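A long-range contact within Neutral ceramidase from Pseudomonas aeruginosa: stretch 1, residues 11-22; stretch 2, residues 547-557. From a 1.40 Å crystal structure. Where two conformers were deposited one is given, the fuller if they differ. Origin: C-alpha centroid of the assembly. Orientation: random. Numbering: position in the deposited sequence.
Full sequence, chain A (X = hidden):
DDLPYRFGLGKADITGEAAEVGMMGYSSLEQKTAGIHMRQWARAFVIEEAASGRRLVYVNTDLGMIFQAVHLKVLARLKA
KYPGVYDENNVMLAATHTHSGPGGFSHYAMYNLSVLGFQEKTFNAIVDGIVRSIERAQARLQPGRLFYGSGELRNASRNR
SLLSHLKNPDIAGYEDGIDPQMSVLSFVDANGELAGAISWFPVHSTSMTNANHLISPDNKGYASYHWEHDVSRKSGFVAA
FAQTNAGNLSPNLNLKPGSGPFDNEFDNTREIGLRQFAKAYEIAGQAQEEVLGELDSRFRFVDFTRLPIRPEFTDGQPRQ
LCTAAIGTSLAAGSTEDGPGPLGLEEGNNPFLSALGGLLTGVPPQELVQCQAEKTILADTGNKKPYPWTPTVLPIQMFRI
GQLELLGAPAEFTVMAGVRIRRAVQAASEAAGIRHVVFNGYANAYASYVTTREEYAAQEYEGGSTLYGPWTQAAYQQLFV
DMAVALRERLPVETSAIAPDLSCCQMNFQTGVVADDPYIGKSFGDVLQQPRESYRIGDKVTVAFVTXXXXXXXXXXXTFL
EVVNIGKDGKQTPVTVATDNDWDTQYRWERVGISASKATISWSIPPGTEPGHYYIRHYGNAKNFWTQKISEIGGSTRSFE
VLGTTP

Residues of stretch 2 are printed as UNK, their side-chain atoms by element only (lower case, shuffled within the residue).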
# COMPACT_ATOMS: atom_id res chain seq x y z
N LYS A 11 9.19 -10.63 -4.72
CA LYS A 11 8.78 -9.85 -3.56
C LYS A 11 10.02 -9.23 -2.95
O LYS A 11 11.08 -9.87 -2.87
CB LYS A 11 8.05 -10.76 -2.56
CG LYS A 11 7.56 -10.13 -1.30
CD LYS A 11 6.77 -11.16 -0.51
CE LYS A 11 7.04 -11.01 0.95
NZ LYS A 11 6.44 -12.07 1.76
N ALA A 12 9.92 -7.97 -2.53
CA ALA A 12 11.07 -7.30 -1.90
C ALA A 12 10.63 -6.30 -0.85
O ALA A 12 9.55 -5.75 -0.91
CB ALA A 12 11.94 -6.62 -2.92
N ASP A 13 11.50 -6.12 0.12
CA ASP A 13 11.25 -5.34 1.33
C ASP A 13 11.28 -3.83 1.01
O ASP A 13 12.27 -3.35 0.41
CB ASP A 13 12.37 -5.72 2.29
CG ASP A 13 12.24 -5.11 3.69
OD1 ASP A 13 11.34 -4.28 3.95
OD2 ASP A 13 13.07 -5.50 4.56
N ILE A 14 10.20 -3.10 1.35
CA ILE A 14 10.14 -1.66 1.15
C ILE A 14 9.89 -0.95 2.50
O ILE A 14 9.41 0.20 2.55
CB ILE A 14 9.03 -1.25 0.16
CG1 ILE A 14 7.68 -1.89 0.52
CG2 ILE A 14 9.40 -1.62 -1.25
CD1 ILE A 14 6.47 -1.36 -0.34
N THR A 15 10.22 -1.63 3.61
CA THR A 15 9.96 -1.07 4.95
C THR A 15 10.86 0.15 5.18
O THR A 15 12.08 0.08 4.97
CB THR A 15 10.26 -2.10 6.05
OG1 THR A 15 9.58 -3.33 5.76
CG2 THR A 15 9.79 -1.58 7.42
N GLY A 16 10.28 1.23 5.65
CA GLY A 16 11.02 2.45 5.89
C GLY A 16 11.41 2.61 7.35
O GLY A 16 11.54 1.64 8.08
N GLU A 17 11.55 3.86 7.79
CA GLU A 17 12.15 4.15 9.10
C GLU A 17 11.24 3.71 10.24
O GLU A 17 10.09 4.15 10.32
CB GLU A 17 12.45 5.66 9.16
CG GLU A 17 13.57 6.07 8.18
CD GLU A 17 13.57 7.55 7.83
OE1 GLU A 17 12.70 8.02 7.06
OE2 GLU A 17 14.46 8.24 8.36
N ALA A 18 11.74 2.83 11.11
CA ALA A 18 10.91 2.16 12.13
C ALA A 18 10.76 2.89 13.46
O ALA A 18 10.00 2.46 14.34
CB ALA A 18 11.41 0.75 12.38
N ALA A 19 11.47 3.99 13.62
CA ALA A 19 11.16 4.86 14.76
C ALA A 19 11.29 6.33 14.42
O ALA A 19 12.17 6.73 13.66
CB ALA A 19 12.06 4.53 15.94
N GLU A 20 10.38 7.12 14.99
CA GLU A 20 10.44 8.59 14.99
C GLU A 20 10.19 9.21 13.60
O GLU A 20 10.76 10.27 13.25
CB GLU A 20 11.74 9.11 15.67
CG GLU A 20 11.79 8.73 17.19
CD GLU A 20 12.93 9.40 17.96
OE1 GLU A 20 13.96 9.73 17.33
OE2 GLU A 20 12.79 9.58 19.20
N VAL A 21 9.31 8.58 12.82
CA VAL A 21 8.78 9.21 11.62
C VAL A 21 7.25 9.16 11.67
O VAL A 21 6.67 8.09 11.93
CB VAL A 21 9.29 8.53 10.31
CG1 VAL A 21 8.69 9.21 9.07
CG2 VAL A 21 10.80 8.64 10.22
N GLY A 22 6.59 10.29 11.40
CA GLY A 22 5.13 10.31 11.29
C GLY A 22 4.63 9.26 10.31
O GLY A 22 5.20 9.09 9.21
N UNK A 547 20.42 0.66 19.52
CA UNK A 547 20.59 1.97 18.88
C UNK A 547 19.40 2.25 17.97
O UNK A 547 18.57 1.37 17.68
N UNK A 548 19.31 3.48 17.51
CA UNK A 548 18.17 3.97 16.74
C UNK A 548 17.96 3.24 15.39
O UNK A 548 18.87 3.18 14.58
c UNK A 548 17.10 6.20 16.27
c UNK A 548 15.15 6.71 15.39
c UNK A 548 18.38 5.44 16.45
c UNK A 548 16.59 7.25 16.95
n UNK A 548 15.38 7.56 16.38
n UNK A 548 16.17 5.88 15.30
N UNK A 549 16.74 2.69 15.14
CA UNK A 549 16.51 2.01 13.86
C UNK A 549 16.60 2.93 12.63
O UNK A 549 16.72 2.42 11.51
c UNK A 549 15.55 2.63 16.01
c UNK A 549 15.08 1.42 14.01
c UNK A 549 14.47 2.16 15.07
N UNK A 550 16.55 4.27 12.81
CA UNK A 550 16.79 5.18 11.66
C UNK A 550 18.20 5.01 11.10
O UNK A 550 18.46 5.37 9.94
n UNK A 550 13.53 10.56 12.54
c UNK A 550 13.70 9.14 12.15
c UNK A 550 15.19 7.17 11.94
c UNK A 550 16.61 6.66 12.00
c UNK A 550 15.11 8.66 12.37
N UNK A 551 19.10 4.46 11.90
CA UNK A 551 20.49 4.27 11.44
C UNK A 551 20.62 3.27 10.28
O UNK A 551 21.49 3.42 9.44
c UNK A 551 21.39 3.80 12.58
o UNK A 551 21.76 6.06 13.34
n UNK A 551 21.67 4.41 14.87
c UNK A 551 21.63 4.85 13.63
N UNK A 552 19.75 2.26 10.26
CA UNK A 552 19.78 1.23 9.21
C UNK A 552 18.40 0.55 9.20
O UNK A 552 17.95 0.04 10.22
c UNK A 552 21.20 -0.66 8.27
o UNK A 552 20.27 -1.24 7.67
o UNK A 552 22.40 -0.75 7.89
c UNK A 552 20.90 0.22 9.47
N UNK A 553 17.74 0.53 8.05
CA UNK A 553 16.40 -0.09 7.93
C UNK A 553 16.41 -1.59 8.01
O UNK A 553 15.36 -2.24 8.11
c UNK A 553 15.78 1.78 6.29
c UNK A 553 15.07 2.06 4.97
c UNK A 553 15.78 0.29 6.59
c UNK A 553 15.10 2.51 7.37
N UNK A 554 17.62 -2.15 7.90
CA UNK A 554 17.81 -3.59 7.89
C UNK A 554 16.98 -4.27 6.79
O UNK A 554 16.33 -5.29 6.99
n UNK A 554 21.60 -4.61 11.16
c UNK A 554 18.78 -4.41 11.53
n UNK A 554 19.53 -5.64 11.23
c UNK A 554 18.54 -3.56 10.32
c UNK A 554 17.57 -4.18 9.29
n UNK A 554 21.40 -6.89 10.80
c UNK A 554 20.85 -5.71 11.07
N UNK A 555 17.03 -3.64 5.62
CA UNK A 555 16.30 -4.05 4.44
C UNK A 555 16.73 -5.49 4.06
O UNK A 555 17.96 -5.78 3.98
o UNK A 555 16.20 -1.72 3.72
c UNK A 555 16.61 -3.05 3.32
c UNK A 555 15.96 -3.45 1.99
N UNK A 556 15.75 -6.37 3.85
CA UNK A 556 15.96 -7.79 3.53
C UNK A 556 16.61 -8.56 4.67
O UNK A 556 17.02 -9.73 4.51
o UNK A 556 14.48 -9.10 0.84
c UNK A 556 16.76 -7.98 2.23
c UNK A 556 14.79 -7.93 0.52
o UNK A 556 14.10 -7.28 -0.26
c UNK A 556 16.12 -7.31 0.98
N UNK A 557 16.73 -7.89 5.81
CA UNK A 557 17.22 -8.51 7.04
C UNK A 557 16.21 -8.35 8.17
O UNK A 557 15.00 -8.25 7.91
c UNK A 557 18.62 -7.99 7.38
c UNK A 557 19.65 -8.29 6.26
n UNK A 557 23.13 -7.77 7.83
c UNK A 557 21.86 -8.46 7.46
c UNK A 557 20.99 -7.60 6.55
O HOH W 1 13.43 -8.17 5.57
O HOH W 2 13.66 -1.68 3.65
O HOH W 3 13.21 -0.58 9.18
O HOH W 4 13.11 10.67 9.21
O HOH W 5 14.26 1.54 10.58
O HOH W 6 14.52 11.08 15.06

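Position 547 carries no side-chain atoms and nothing of stretch 1 lies within reach, so it is Gly547. At position 548 one carbon leads to a five-membered ring of three carbons and two nitrogens, which only histidine has: His548. Its NE2 donates to Glu20 OE1 at 2.8 Å with an N-H...acceptor angle of 169°, while its ND1 accepts from the backbone N of position 550 at 3.0 Å. Both ring nitrogens are thus engaged, and Ala19 O and Glu20 OE1 lie at the ring edge, near its plane.

Three carbons at position 549 close a ring onto the backbone nitrogen, identifying Pro549. Its CG packs 3.5 Å from Ala19 CB, and its CB lies 4.1 Å from Ala18 CB. Position 550 has four carbons in a row ending in nitrogen: Lys550. With chi2 to chi4 all t, the chain is extended, bringing CE within 3.5 Å of Val21 CG2 and allowing NZ to donate to Glu20 O at 2.9 Å.

Position 551 has two carbons, the second bearing one oxygen and one nitrogen, and position 552 has two carbons, the second bearing two oxygens; neither reaches stretch 1. These are Asn551 and Asp552. Four carbons forked at the second mark position 553 as Leu553, whose CD1 approaches Thr15 O at 3.6 Å and whose CD2 lies 3.8 Å from Glu17 CA.

At position 554, three carbons lead to a nitrogen and then a carbon with two further nitrogens, which is arginine: Arg554; its end leads away from stretch 1. At 555, one carbon carries an oxygen and a carbon, giving Thr555. A water joins its OG1 (2.5 Å from the water O) to Thr15 O (2.7 Å from the same atom). Position 556 has three carbons, the third carrying two oxygens: Glu556. Its OE2 accepts from Asp13 N at 2.9 Å and 176°. Position 557, four carbons ending in nitrogen, is Lys557; its CA-to-CB bond points away.

The contact is secured near both ends. Asp13 and Glu556 form a reciprocal pair, since Glu556 N also donates to Asp13 OD2 (2.9 Å, 164°): each backbone amide meets the other's carboxylate. A type II turn from Arg554 to Lys557 contains Glu556. Around Glu20, His548 takes the carboxylate and Lys550 the carbonyl; water 6 adds a bridge from Glu20 OE1 to Lys550 NZ. Between these sites, waters 3 and 5 link backbone atoms, alongside the packing of Leu553 and Pro549. Together the stretches bury 648 Å², with no touching residues closer than 528 positions in sequence.

Stretch 2 547-557: GHPKNDLRTEK
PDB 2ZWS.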